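Local coordinates for F-actin-capping protein subunit alpha (Plasmodium berghei, PDB 7A0H) that probably binds the fast-growing barbed ends of actin filaments as a homodimer and blocks subunit exchange there without severing them, at residues P21-D26 with D222-F227; D55-I60 with F174-C179; I213-T218 with F227-V232; K231-R236 with E258-Y263; N266-N271 with R281-L286. All coordinates share one frame; numbering follows the deposited sequence. Where two conformers were deposited one is given.

Contact 1. Residues P21-D26 with D222-F227; sequences PGKVFD and DANINF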
# COMPACT_ATOMS: atom_id res chain seq x y z
N PRO A 21 7.00 -3.23 3.08
CA PRO A 21 8.26 -3.74 3.64
C PRO A 21 8.08 -5.10 4.27
O PRO A 21 8.90 -6.00 4.08
CB PRO A 21 8.65 -2.70 4.69
CG PRO A 21 7.93 -1.46 4.33
CD PRO A 21 6.67 -1.89 3.61
N GLY A 22 6.99 -5.28 5.00
CA GLY A 22 6.79 -6.49 5.77
C GLY A 22 6.62 -7.77 4.95
O GLY A 22 6.61 -8.84 5.56
N LYS A 23 6.37 -7.68 3.65
CA LYS A 23 6.20 -8.86 2.80
C LYS A 23 7.42 -9.13 1.93
O LYS A 23 7.41 -10.08 1.15
CB LYS A 23 4.96 -8.71 1.91
CG LYS A 23 3.64 -8.68 2.65
CD LYS A 23 2.48 -8.41 1.68
CE LYS A 23 1.10 -8.61 2.32
NZ LYS A 23 0.01 -8.24 1.36
N VAL A 24 8.41 -8.26 1.96
CA VAL A 24 9.51 -8.36 1.02
C VAL A 24 10.29 -9.66 1.21
O VAL A 24 10.52 -10.40 0.27
CB VAL A 24 10.42 -7.13 1.16
CG1 VAL A 24 11.67 -7.30 0.29
CG2 VAL A 24 9.60 -5.87 0.82
N PHE A 25 10.67 -9.95 2.46
CA PHE A 25 11.40 -11.16 2.77
C PHE A 25 10.66 -12.40 2.30
O PHE A 25 11.23 -13.25 1.63
CB PHE A 25 11.68 -11.25 4.26
CG PHE A 25 12.49 -12.44 4.63
CD1 PHE A 25 13.85 -12.35 4.83
CD2 PHE A 25 11.88 -13.70 4.73
CE1 PHE A 25 14.59 -13.48 5.16
CE2 PHE A 25 12.61 -14.83 5.05
CZ PHE A 25 13.95 -14.74 5.25
N ASP A 26 9.39 -12.54 2.70
CA ASP A 26 8.61 -13.68 2.24
C ASP A 26 8.59 -13.68 0.73
O ASP A 26 8.78 -14.73 0.09
CB ASP A 26 7.19 -13.69 2.82
CG ASP A 26 7.18 -13.81 4.37
OD1 ASP A 26 8.15 -14.34 4.96
OD2 ASP A 26 6.17 -13.37 4.98
N ASP A 222 -3.30 -5.76 11.68
CA ASP A 222 -2.63 -7.01 11.36
C ASP A 222 -2.19 -7.11 9.92
O ASP A 222 -1.90 -8.23 9.46
CB ASP A 222 -3.53 -8.20 11.73
CG ASP A 222 -4.02 -8.13 13.17
OD1 ASP A 222 -3.99 -7.05 13.80
OD2 ASP A 222 -4.44 -9.20 13.69
N ALA A 223 -2.19 -6.02 9.16
CA ALA A 223 -1.70 -6.07 7.80
C ALA A 223 -0.36 -5.35 7.69
O ALA A 223 -0.11 -4.34 8.36
CB ALA A 223 -2.65 -5.44 6.79
N ASN A 224 0.46 -5.85 6.79
CA ASN A 224 1.64 -5.12 6.38
C ASN A 224 1.20 -4.00 5.45
O ASN A 224 0.58 -4.27 4.42
CB ASN A 224 2.65 -6.03 5.67
CG ASN A 224 3.20 -7.10 6.58
OD1 ASN A 224 3.98 -6.81 7.48
ND2 ASN A 224 2.83 -8.33 6.34
N ILE A 225 1.43 -2.76 5.84
CA ILE A 225 1.19 -1.67 4.92
C ILE A 225 2.45 -0.82 4.73
O ILE A 225 3.56 -1.24 5.09
CB ILE A 225 0.01 -0.81 5.40
CG1 ILE A 225 0.36 -0.09 6.73
CG2 ILE A 225 -1.23 -1.67 5.54
CD1 ILE A 225 -0.66 1.05 7.07
N ASN A 226 2.28 0.40 4.20
CA ASN A 226 3.44 1.22 3.84
C ASN A 226 2.95 2.65 3.72
O ASN A 226 3.02 3.25 2.64
CB ASN A 226 4.06 0.70 2.55
CG ASN A 226 5.44 1.25 2.27
OD1 ASN A 226 6.20 1.77 3.14
ND2 ASN A 226 5.82 1.10 1.01
N PHE A 227 2.44 3.19 4.83
CA PHE A 227 1.84 4.51 4.87
C PHE A 227 2.91 5.54 5.27
O PHE A 227 3.37 5.59 6.41
CB PHE A 227 0.68 4.50 5.85
CG PHE A 227 0.07 5.84 6.08
CD1 PHE A 227 0.04 6.39 7.34
CD2 PHE A 227 -0.49 6.54 5.03
CE1 PHE A 227 -0.50 7.63 7.55
CE2 PHE A 227 -1.09 7.74 5.22
CZ PHE A 227 -1.06 8.31 6.49
O HOH W 1 4.61 -3.74 5.69
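Asn-224 and Asn-226 both set their CB atoms toward residues 21-23, yet they meet them differently. In Asn-224 CG is anti to the carbonyl carbon (chi1 -65°), which carries the amide over Gly-22: OD1 lies 3.3 Å from Gly-22 CA, where no side chain intervenes, while ND2 rests 3.8 Å from Lys-23 CG. The Lys-23 chain crosses this amide obliquely and runs on fully extended. The strand belongs to the last hairpin of the five-stranded antiparallel sheet, so the contact seats the tip of an N-terminal helix against a face of that sheet, at the start of an outermost strand. Asn-226 has CG anti to the backbone N (chi1 -166°), and its amide carbon CG comes 3.6 Å from Pro-21 CD, on a ring that also packs on Thr-218. No direct hydrogen bond crosses the interface; instead one water accepts from Gly-22 N at 2.9 Å and donates to Ile-225 O at 2.8 Å. Asn-226 N is hydrogen-bonded to Asp-222 OD2 of the second subunit.

Contact 2. Residues D55-I60 with F174-C179; sequences DNYILI and FLLICC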
# COMPACT_ATOMS: atom_id res chain seq x y z
N ASP A 55 18.18 2.84 0.35
CA ASP A 55 17.12 3.83 0.27
C ASP A 55 16.34 3.97 1.57
O ASP A 55 15.55 4.91 1.70
CB ASP A 55 16.18 3.49 -0.88
CG ASP A 55 16.83 3.74 -2.20
OD1 ASP A 55 17.99 4.21 -2.17
OD2 ASP A 55 16.20 3.52 -3.24
N ASN A 56 16.44 3.02 2.48
CA ASN A 56 15.58 3.06 3.64
C ASN A 56 16.38 3.11 4.92
O ASN A 56 15.81 2.87 6.00
CB ASN A 56 14.63 1.87 3.66
CG ASN A 56 13.53 2.02 2.62
OD1 ASN A 56 12.65 2.91 2.75
ND2 ASN A 56 13.60 1.22 1.54
N TYR A 57 17.68 3.40 4.85
CA TYR A 57 18.43 3.61 6.08
C TYR A 57 18.12 2.46 7.01
O TYR A 57 17.74 2.67 8.17
CB TYR A 57 18.08 4.96 6.77
CG TYR A 57 18.44 6.12 5.88
CD1 TYR A 57 19.71 6.66 5.89
CD2 TYR A 57 17.53 6.62 5.01
CE1 TYR A 57 20.06 7.66 5.01
CE2 TYR A 57 17.86 7.63 4.15
CZ TYR A 57 19.11 8.17 4.17
OH TYR A 57 19.42 9.15 3.31
N ILE A 58 18.25 1.26 6.48
CA ILE A 58 18.07 0.01 7.20
C ILE A 58 19.17 -0.13 8.24
O ILE A 58 20.36 0.09 7.96
CB ILE A 58 18.10 -1.18 6.21
CG1 ILE A 58 16.80 -1.31 5.39
CG2 ILE A 58 18.45 -2.54 6.87
CD1 ILE A 58 15.62 -1.12 6.17
N LEU A 59 18.80 -0.66 9.39
CA LEU A 59 19.73 -1.03 10.43
C LEU A 59 20.11 -2.50 10.44
O LEU A 59 19.24 -3.35 10.60
CB LEU A 59 19.10 -0.75 11.80
CG LEU A 59 18.59 0.68 12.14
CD1 LEU A 59 18.13 0.63 13.60
CD2 LEU A 59 19.73 1.64 11.85
N ILE A 60 21.40 -2.76 10.50
CA ILE A 60 21.93 -4.11 10.66
C ILE A 60 22.66 -4.18 11.98
O ILE A 60 23.59 -3.42 12.22
CB ILE A 60 22.85 -4.52 9.50
CG1 ILE A 60 21.96 -4.64 8.26
CG2 ILE A 60 23.52 -5.83 9.86
CD1 ILE A 60 22.68 -4.87 7.01
N PHE A 174 26.74 14.63 7.61
CA PHE A 174 25.46 14.00 7.43
C PHE A 174 25.12 13.40 8.76
O PHE A 174 25.91 12.60 9.29
CB PHE A 174 25.52 12.95 6.37
CG PHE A 174 24.17 12.31 6.05
CD1 PHE A 174 23.22 13.02 5.35
CD2 PHE A 174 23.87 11.00 6.45
CE1 PHE A 174 21.99 12.46 5.01
CE2 PHE A 174 22.62 10.39 6.11
CZ PHE A 174 21.70 11.11 5.38
N LEU A 175 24.00 13.87 9.33
CA LEU A 175 23.57 13.52 10.69
C LEU A 175 22.30 12.75 10.51
O LEU A 175 21.41 13.20 9.75
CB LEU A 175 23.29 14.75 11.60
CG LEU A 175 24.40 15.75 11.95
CD1 LEU A 175 24.51 16.74 10.82
CD2 LEU A 175 24.22 16.46 13.33
N LEU A 176 22.16 11.67 11.27
CA LEU A 176 21.09 10.71 11.03
C LEU A 176 20.62 10.03 12.30
O LEU A 176 21.42 9.52 13.13
CB LEU A 176 21.58 9.62 10.06
CG LEU A 176 20.65 8.43 9.66
CD1 LEU A 176 19.47 8.94 8.86
CD2 LEU A 176 21.50 7.41 8.79
N ILE A 177 19.29 10.04 12.45
CA ILE A 177 18.63 9.34 13.56
C ILE A 177 17.65 8.29 12.99
O ILE A 177 16.83 8.62 12.13
CB ILE A 177 17.84 10.28 14.48
CG1 ILE A 177 18.73 11.41 15.02
CG2 ILE A 177 17.26 9.47 15.68
CD1 ILE A 177 17.87 12.58 15.88
N CYS A 178 17.66 7.13 13.61
CA CYS A 178 16.77 6.03 13.18
C CYS A 178 16.08 5.38 14.35
O CYS A 178 16.74 5.00 15.36
CB CYS A 178 17.60 4.88 12.47
SG CYS A 178 18.61 5.44 11.18
N CYS A 179 14.75 5.20 14.23
CA CYS A 179 14.04 4.35 15.20
C CYS A 179 13.07 3.45 14.44
O CYS A 179 12.39 3.87 13.49
CB CYS A 179 13.31 5.17 16.34
SG CYS A 179 14.42 5.98 17.67
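Tyr-57, in the short link between helix 39-55 and strand 58-62, lies over one face of the central five-stranded antiparallel sheet and meets strand 170-183 through every second residue, Phe-174, Leu-176 and Cys-178. The two aromatic rings approach tip to tip, their planes about 20° apart: Tyr-57 CE1 is 3.8 Å from Phe-174 CZ, and the same CZ stands 3.7 Å from Tyr-57 OH. Leu-176, its CG anti to the backbone N (chi1 178°), crosses the tyrosine obliquely and brings both methyls to the CD1 side of the ring, CD2 being the nearer at 3.5 Å from Tyr-57 CD1. The hydroxyl of Tyr-57 is hydrogen-bonded to Glu-73, and its carbonyl O takes a hydrogen bond from Arg-193 NE on the adjoining strand, so the ring is tied at its tip and at its backbone while its flank stays apolar. No hydrogen bond joins the two segments themselves. On the other face, Cys-179 faces Cys-158, its partner in a disulfide. Farther along, Leu-59 brings one methyl to the cysteine, CD2 lying 3.9 Å from Cys-178 CB and 4.0 Å from Cys-178 SG.

Contact 3. Residues I213-T218 with F227-V232; sequences IDVVLT and FKTRKV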
# COMPACT_ATOMS: atom_id res chain seq x y z
N ILE A 213 12.54 14.32 7.25
CA ILE A 213 11.98 13.44 8.26
C ILE A 213 10.94 12.53 7.62
O ILE A 213 9.93 13.00 7.08
CB ILE A 213 11.37 14.24 9.44
CG1 ILE A 213 12.47 15.07 10.18
CG2 ILE A 213 10.73 13.27 10.37
CD1 ILE A 213 11.96 15.85 11.37
N ASP A 214 11.17 11.22 7.72
CA ASP A 214 10.33 10.19 7.11
C ASP A 214 9.65 9.40 8.20
O ASP A 214 10.32 8.90 9.11
CB ASP A 214 11.16 9.26 6.25
CG ASP A 214 11.53 9.86 4.87
OD1 ASP A 214 10.67 10.50 4.22
OD2 ASP A 214 12.70 9.64 4.43
N VAL A 215 8.32 9.32 8.16
CA VAL A 215 7.56 8.51 9.11
C VAL A 215 6.77 7.48 8.29
O VAL A 215 6.08 7.86 7.33
CB VAL A 215 6.58 9.35 9.92
CG1 VAL A 215 6.10 8.58 11.12
CG2 VAL A 215 7.28 10.59 10.44
N VAL A 216 6.89 6.19 8.64
CA VAL A 216 6.23 5.14 7.86
C VAL A 216 5.53 4.22 8.83
O VAL A 216 6.20 3.56 9.66
CB VAL A 216 7.18 4.27 7.01
CG1 VAL A 216 6.35 3.33 6.07
CG2 VAL A 216 8.16 5.08 6.19
N LEU A 217 4.21 4.09 8.67
CA LEU A 217 3.47 3.06 9.40
C LEU A 217 3.44 1.85 8.45
O LEU A 217 3.13 1.97 7.25
CB LEU A 217 2.06 3.53 9.74
CG LEU A 217 1.15 2.62 10.59
CD1 LEU A 217 1.76 2.49 12.09
CD2 LEU A 217 -0.27 3.08 10.60
N THR A 218 3.80 0.69 9.00
CA THR A 218 3.93 -0.55 8.24
C THR A 218 3.15 -1.72 8.83
O THR A 218 3.04 -2.74 8.15
CB THR A 218 5.42 -0.97 8.07
OG1 THR A 218 6.08 -1.24 9.33
CG2 THR A 218 6.18 0.07 7.26
N PHE A 227 2.44 3.19 4.83
CA PHE A 227 1.84 4.51 4.87
C PHE A 227 2.91 5.54 5.27
O PHE A 227 3.37 5.59 6.41
CB PHE A 227 0.68 4.50 5.85
CG PHE A 227 0.07 5.84 6.08
CD1 PHE A 227 0.04 6.39 7.34
CD2 PHE A 227 -0.49 6.54 5.03
CE1 PHE A 227 -0.50 7.63 7.55
CE2 PHE A 227 -1.09 7.74 5.22
CZ PHE A 227 -1.06 8.31 6.49
N LYS A 228 3.26 6.40 4.35
CA LYS A 228 4.42 7.25 4.49
C LYS A 228 4.06 8.71 4.63
O LYS A 228 3.24 9.24 3.86
CB LYS A 228 5.35 7.12 3.30
CG LYS A 228 5.87 5.74 2.99
CD LYS A 228 6.52 5.83 1.63
CE LYS A 228 7.49 4.76 1.38
NZ LYS A 228 8.12 5.13 0.09
N THR A 229 4.72 9.37 5.59
CA THR A 229 4.66 10.83 5.70
C THR A 229 6.06 11.41 5.76
O THR A 229 6.99 10.82 6.35
CB THR A 229 3.89 11.32 6.90
OG1 THR A 229 4.44 10.76 8.07
CG2 THR A 229 2.49 10.87 6.80
N ARG A 230 6.19 12.55 5.10
CA ARG A 230 7.46 13.18 4.86
C ARG A 230 7.39 14.69 5.08
O ARG A 230 6.48 15.36 4.60
CB ARG A 230 7.92 12.87 3.43
CG ARG A 230 9.00 13.80 2.97
CD ARG A 230 9.57 13.36 1.68
NE ARG A 230 10.51 12.32 2.00
CZ ARG A 230 11.17 11.60 1.11
NH1 ARG A 230 10.96 11.82 -0.17
NH2 ARG A 230 12.04 10.69 1.55
N LYS A 231 8.36 15.22 5.77
CA LYS A 231 8.59 16.65 5.79
C LYS A 231 10.07 16.93 5.54
O LYS A 231 10.94 16.23 6.06
CB LYS A 231 8.08 17.28 7.09
CG LYS A 231 7.77 18.70 6.85
CD LYS A 231 7.02 19.26 8.02
CE LYS A 231 6.57 20.65 7.75
NZ LYS A 231 6.10 21.21 9.06
N VAL A 232 10.31 17.85 4.64
CA VAL A 232 11.61 18.34 4.22
C VAL A 232 11.81 19.76 4.80
O VAL A 232 10.89 20.58 4.77
CB VAL A 232 11.63 18.38 2.68
CG1 VAL A 232 12.93 19.04 2.28
CG2 VAL A 232 11.60 17.02 2.10
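Strands 213-218 and 227-232 run antiparallel, axes 4.6 Å apart at an angle of 168°, and the hydrogen-bonded pairs Ile-213/Lys-231, Val-215/Thr-229 and Leu-217/Phe-227 each close with two N-H...O bonds. Ile-213 N to Lys-231 O is among the straightest, 2.8 Å and nearly linear at 176°. Asp-214 and Arg-230 lie side by side on the face they share with Val-216 and Lys-228. The arginine bends at chi3 (-81°), and its guanidinium grips the carboxylate side-on: NE donates to Asp-214 OD1 at 2.9 Å and NH2 to Asp-214 OD2 at 3.1 Å, both acceptors using their syn lone pairs. OD2 lies in the guanidinium plane, whereas OD1 is tilted from it. Next along, both Val-216 methyls rest against Lys-228 CG, CG1 at 3.9 Å, before the lysine chain leads away. On the reverse face Thr-229 OG1 sits 3.2 Å from Val-215 CB and donates a weak hydrogen bond to Val-215 O. The pair forms the final hairpin of the five-stranded sheet: strand 187-200 continues it beyond 213-218, helix 243-266 packs on Ile-213 and Lys-231, and the second subunit meets Val-215, Leu-217 and Phe-227.

Contact 4. Residues K231-R236 with E258-Y263; sequences KVFEKR and ENDVLY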
# COMPACT_ATOMS: atom_id res chain seq x y z
N LYS A 231 8.36 15.22 5.77
CA LYS A 231 8.59 16.65 5.79
C LYS A 231 10.07 16.93 5.54
O LYS A 231 10.94 16.23 6.06
CB LYS A 231 8.08 17.28 7.09
CG LYS A 231 7.77 18.70 6.85
CD LYS A 231 7.02 19.26 8.02
CE LYS A 231 6.57 20.65 7.75
NZ LYS A 231 6.10 21.21 9.06
N VAL A 232 10.31 17.85 4.64
CA VAL A 232 11.61 18.34 4.22
C VAL A 232 11.81 19.76 4.80
O VAL A 232 10.89 20.58 4.77
CB VAL A 232 11.63 18.38 2.68
CG1 VAL A 232 12.93 19.04 2.28
CG2 VAL A 232 11.60 17.02 2.10
N PHE A 233 13.03 20.06 5.24
CA PHE A 233 13.42 21.31 5.89
C PHE A 233 14.71 21.87 5.28
O PHE A 233 15.65 21.08 4.99
CB PHE A 233 13.70 21.09 7.40
CG PHE A 233 12.56 20.50 8.15
CD1 PHE A 233 11.53 21.30 8.63
CD2 PHE A 233 12.48 19.14 8.37
CE1 PHE A 233 10.48 20.75 9.29
CE2 PHE A 233 11.39 18.61 9.09
CZ PHE A 233 10.43 19.39 9.53
N GLU A 234 14.80 23.22 5.18
CA GLU A 234 15.99 23.93 4.71
C GLU A 234 16.19 25.23 5.52
O GLU A 234 15.49 26.22 5.30
CB GLU A 234 15.90 24.23 3.22
CG GLU A 234 17.13 25.04 2.68
CD GLU A 234 17.18 25.11 1.15
OE1 GLU A 234 16.62 24.23 0.48
OE2 GLU A 234 17.78 26.06 0.62
N LYS A 235 17.16 25.22 6.45
CA LYS A 235 17.32 26.30 7.41
C LYS A 235 18.70 26.97 7.30
O LYS A 235 19.73 26.29 7.22
CB LYS A 235 17.15 25.75 8.87
CG LYS A 235 15.80 24.99 9.13
CD LYS A 235 14.61 25.93 9.00
CE LYS A 235 13.41 25.35 9.67
NZ LYS A 235 12.20 26.22 9.48
N ARG A 236 18.71 28.29 7.38
CA ARG A 236 19.94 29.08 7.55
C ARG A 236 20.24 29.22 9.03
O ARG A 236 19.37 29.58 9.83
CB ARG A 236 19.81 30.48 6.94
CG ARG A 236 19.90 30.53 5.41
CD ARG A 236 19.59 31.91 4.74
NE ARG A 236 19.97 31.91 3.31
CZ ARG A 236 19.14 31.91 2.24
NH1 ARG A 236 17.81 31.93 2.33
NH2 ARG A 236 19.68 31.90 1.03
N GLU A 258 11.92 18.50 14.48
CA GLU A 258 11.26 17.27 14.88
C GLU A 258 10.02 17.59 15.68
O GLU A 258 8.98 16.93 15.55
CB GLU A 258 12.24 16.37 15.63
CG GLU A 258 13.42 15.78 14.63
CD GLU A 258 14.17 14.58 15.18
OE1 GLU A 258 14.06 14.33 16.39
OE2 GLU A 258 14.89 13.91 14.47
N ASN A 259 10.10 18.66 16.48
CA ASN A 259 8.91 19.18 17.15
C ASN A 259 7.84 19.59 16.14
O ASN A 259 6.66 19.42 16.38
CB ASN A 259 9.28 20.45 18.00
CG ASN A 259 9.81 20.10 19.39
OD1 ASN A 259 9.35 19.12 19.98
ND2 ASN A 259 10.76 20.93 19.93
N ASP A 260 8.25 20.18 15.02
CA ASP A 260 7.27 20.64 14.02
C ASP A 260 6.54 19.45 13.38
O ASP A 260 5.34 19.56 13.08
CB ASP A 260 8.01 21.54 13.01
CG ASP A 260 7.09 22.14 11.92
OD1 ASP A 260 5.93 22.59 12.20
OD2 ASP A 260 7.58 22.22 10.74
N VAL A 261 7.22 18.30 13.19
CA VAL A 261 6.54 17.11 12.64
C VAL A 261 5.57 16.55 13.68
O VAL A 261 4.42 16.19 13.37
CB VAL A 261 7.57 16.04 12.20
CG1 VAL A 261 6.88 14.68 11.91
CG2 VAL A 261 8.38 16.49 10.99
N LEU A 262 6.01 16.51 14.93
CA LEU A 262 5.13 16.08 16.00
C LEU A 262 3.87 16.90 15.99
O LEU A 262 2.75 16.37 16.10
CB LEU A 262 5.83 16.24 17.33
CG LEU A 262 5.18 15.59 18.53
CD1 LEU A 262 6.13 15.59 19.72
CD2 LEU A 262 3.94 16.35 18.87
N TYR A 263 4.02 18.18 15.81
CA TYR A 263 2.85 19.03 15.78
C TYR A 263 1.99 18.70 14.58
O TYR A 263 0.77 18.61 14.69
CB TYR A 263 3.28 20.48 15.76
CG TYR A 263 2.12 21.39 15.55
CD1 TYR A 263 1.42 21.94 16.62
CD2 TYR A 263 1.70 21.70 14.26
CE1 TYR A 263 0.34 22.80 16.40
CE2 TYR A 263 0.63 22.52 14.02
CZ TYR A 263 -0.07 23.07 15.09
OH TYR A 263 -1.14 23.88 14.80
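Helix 243-266 follows the last hairpin strand of the central sheet and folds back across its face, its segment 258-263 running roughly antiparallel to 231-236, with 147° between directions and axes 10.0 Å apart. Two residues on that face of the strand, Lys-231 and Phe-233, receive Asp-260 and Val-261 from the helix. The lysine chain extends from the sheet to cross the aspartate at about a right angle, and its ammonium forms a very short salt bridge, NZ to Asp-260 OD2 at 2.5 Å. NZ stands above the carboxylate plane, 50° out of it. Asp-264, one turn farther along the helix, also pairs with NZ, so two carboxylates share the ammonium and would be expected to favour its charged form. Below this polar end, Val-261 CG2 (anti to the carbonyl carbon) lies 4.0 Å from Lys-231 CB, within an apolar patch that Ile-213 and Trp-192 extend. Other residues of the same helix stretch, Glu-258 and Leu-262 among them, pack on Leu-286 of the second subunit. Phe-233 meets the helix with the rim of its ring: Asp-260 OD2 is 3.6 Å from CE1 and Val-261 CG2 is 3.8 Å from CZ, both close to the ring plane.

Contact 5. Residues N266-N271 with R281-L286; sequences NHLIAN and RKIIPL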
# COMPACT_ATOMS: atom_id res chain seq x y z
N ASN A 266 0.16 15.30 15.10
CA ASN A 266 -0.87 15.53 16.10
C ASN A 266 -2.04 16.38 15.59
O ASN A 266 -3.07 16.46 16.29
CB ASN A 266 -0.27 16.18 17.37
CG ASN A 266 0.43 15.16 18.28
OD1 ASN A 266 0.37 13.94 18.06
ND2 ASN A 266 1.06 15.65 19.33
N HIS A 267 -1.92 17.07 14.44
CA HIS A 267 -3.07 17.81 13.89
C HIS A 267 -3.63 17.26 12.58
O HIS A 267 -4.29 17.99 11.83
CB HIS A 267 -2.71 19.28 13.74
CG HIS A 267 -2.48 19.97 15.05
ND1 HIS A 267 -1.41 19.67 15.86
CD2 HIS A 267 -3.25 20.84 15.74
CE1 HIS A 267 -1.49 20.39 16.97
NE2 HIS A 267 -2.59 21.11 16.92
N LEU A 268 -3.33 16.01 12.24
CA LEU A 268 -3.99 15.37 11.12
C LEU A 268 -5.36 14.93 11.57
O LEU A 268 -5.53 14.48 12.71
CB LEU A 268 -3.21 14.14 10.68
CG LEU A 268 -1.83 14.52 10.15
CD1 LEU A 268 -1.15 13.28 9.80
CD2 LEU A 268 -1.96 15.41 8.96
N ILE A 269 -6.36 15.05 10.69
CA ILE A 269 -7.67 14.49 10.96
C ILE A 269 -8.19 13.68 9.78
O ILE A 269 -7.66 13.72 8.67
CB ILE A 269 -8.66 15.61 11.31
CG1 ILE A 269 -9.00 16.36 10.03
CG2 ILE A 269 -7.95 16.55 12.34
CD1 ILE A 269 -10.08 17.36 10.16
N ALA A 270 -9.21 12.87 10.06
CA ALA A 270 -9.86 12.11 9.01
C ALA A 270 -10.81 13.04 8.23
O ALA A 270 -11.63 13.74 8.84
CB ALA A 270 -10.61 10.94 9.62
N ASN A 271 -10.69 13.05 6.91
CA ASN A 271 -11.60 13.84 6.09
C ASN A 271 -13.00 13.24 6.17
O ASN A 271 -13.17 12.02 6.04
CB ASN A 271 -11.10 13.90 4.64
CG ASN A 271 -11.92 14.86 3.75
OD1 ASN A 271 -12.96 15.34 4.14
ND2 ASN A 271 -11.44 15.10 2.54
N ARG A 281 -7.73 12.39 -0.78
CA ARG A 281 -7.25 12.79 0.54
C ARG A 281 -8.28 12.34 1.58
O ARG A 281 -9.28 13.03 1.81
CB ARG A 281 -7.02 14.31 0.61
CG ARG A 281 -6.28 14.83 -0.55
CD ARG A 281 -6.31 16.31 -0.61
NE ARG A 281 -5.80 16.69 -1.92
CZ ARG A 281 -5.93 17.89 -2.47
NH1 ARG A 281 -6.55 18.86 -1.81
NH2 ARG A 281 -5.44 18.11 -3.68
N LYS A 282 -8.07 11.16 2.15
CA LYS A 282 -8.89 10.73 3.27
C LYS A 282 -8.33 11.19 4.59
O LYS A 282 -9.06 11.27 5.59
CB LYS A 282 -9.05 9.20 3.24
CG LYS A 282 -9.83 8.70 1.98
CD LYS A 282 -9.93 7.20 2.01
CE LYS A 282 -10.76 6.65 0.80
NZ LYS A 282 -10.32 7.24 -0.52
N ILE A 283 -7.05 11.53 4.61
CA ILE A 283 -6.37 12.08 5.76
C ILE A 283 -5.91 13.46 5.39
O ILE A 283 -5.32 13.63 4.32
CB ILE A 283 -5.18 11.21 6.18
CG1 ILE A 283 -5.73 9.84 6.60
CG2 ILE A 283 -4.40 11.91 7.24
CD1 ILE A 283 -4.67 8.84 6.90
N ILE A 284 -6.21 14.43 6.23
CA ILE A 284 -5.88 15.81 5.95
C ILE A 284 -5.51 16.57 7.23
O ILE A 284 -5.81 16.10 8.35
CB ILE A 284 -7.02 16.55 5.26
CG1 ILE A 284 -8.28 16.41 6.08
CG2 ILE A 284 -7.22 16.04 3.86
CD1 ILE A 284 -9.30 17.38 5.65
N PRO A 285 -4.79 17.66 7.12
CA PRO A 285 -4.60 18.58 8.25
C PRO A 285 -5.71 19.63 8.30
O PRO A 285 -6.50 19.78 7.38
CB PRO A 285 -3.26 19.22 7.92
CG PRO A 285 -3.28 19.32 6.45
CD PRO A 285 -3.99 18.08 5.95
N LEU A 286 -5.80 20.29 9.45
CA LEU A 286 -6.55 21.56 9.53
C LEU A 286 -5.69 22.78 9.20
O LEU A 286 -6.03 23.61 8.34
CB LEU A 286 -7.19 21.73 10.91
CG LEU A 286 -8.21 20.65 11.26
CD1 LEU A 286 -8.64 20.72 12.71
CD2 LEU A 286 -9.44 20.77 10.33
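A small two-stranded antiparallel sheet, separate from the central one, pairs 268-270 with 283-285 near the C-terminal end of the chain. Its core is the hydrogen-bonded pair Ile-269/Ile-284: Ile-269 N donates to Ile-284 O at 2.6 Å, almost along the C=O axis, and Ile-284 N returns a bond to Ile-269 O. On the face carrying these two isoleucines, each has CG1 in the crowded position between backbone N and carbonyl carbon (chi1 74° and 55°), so the ethyl arms cross obliquely with their CG1 atoms 4.0 Å apart. The arms then part to fill different hollows. Ile-269 runs toward the end of the chain and meets Leu-286 at about a right angle, CD1 pressing to 3.5 Å of Leu-286 CD2, tighter than usual van der Waals contact. Ile-284 goes the other way, its CD1 lodging 4.0 Å from Asn-271 CB. Across the strands, Leu-268 hangs a methyl over Pro-285, CD2 lying 4.2 Å from its CB. The Lys-282 ammonium leaves the pair for Tyr-183 of the second subunit, whose Tyr-219 also gives the lysine a cation-pi contact. At the end where the 272-280 loop joins the strands, Asn-271 has CG anti to the backbone N, OD1 takes a hydrogen bond from Ser-273 N, and ND2 donates to Arg-281 O at 3.1 Å with that oxygen near the amide plane.

How the contacts relate
From the N terminus, helix 21-35 opens the longest loop, closed by contact 1 when the chain reaches strand 223-238. Nested within it, contact 2 brings residues 55-60, around the link from helix 39-55 to strand 58-62, onto strand 170-183 of the same five-stranded sheet. Contact 3, the final hairpin, crosses contact 1: its first strand precedes 222-227, its second segment begins at the shared Phe-227. Contact 4 starts on the strand where contact 3 ends, sharing Lys-231 and Val-232, and lays helix 243-266 on the sheet; Ile-213 packs against Phe-233 and Val-261. Contact 5 follows in series, and its Ile-283 touches Phe-227. Contacts 1, 3, 4 and 5 meet the second subunit, as does Cys-179 in contact 2.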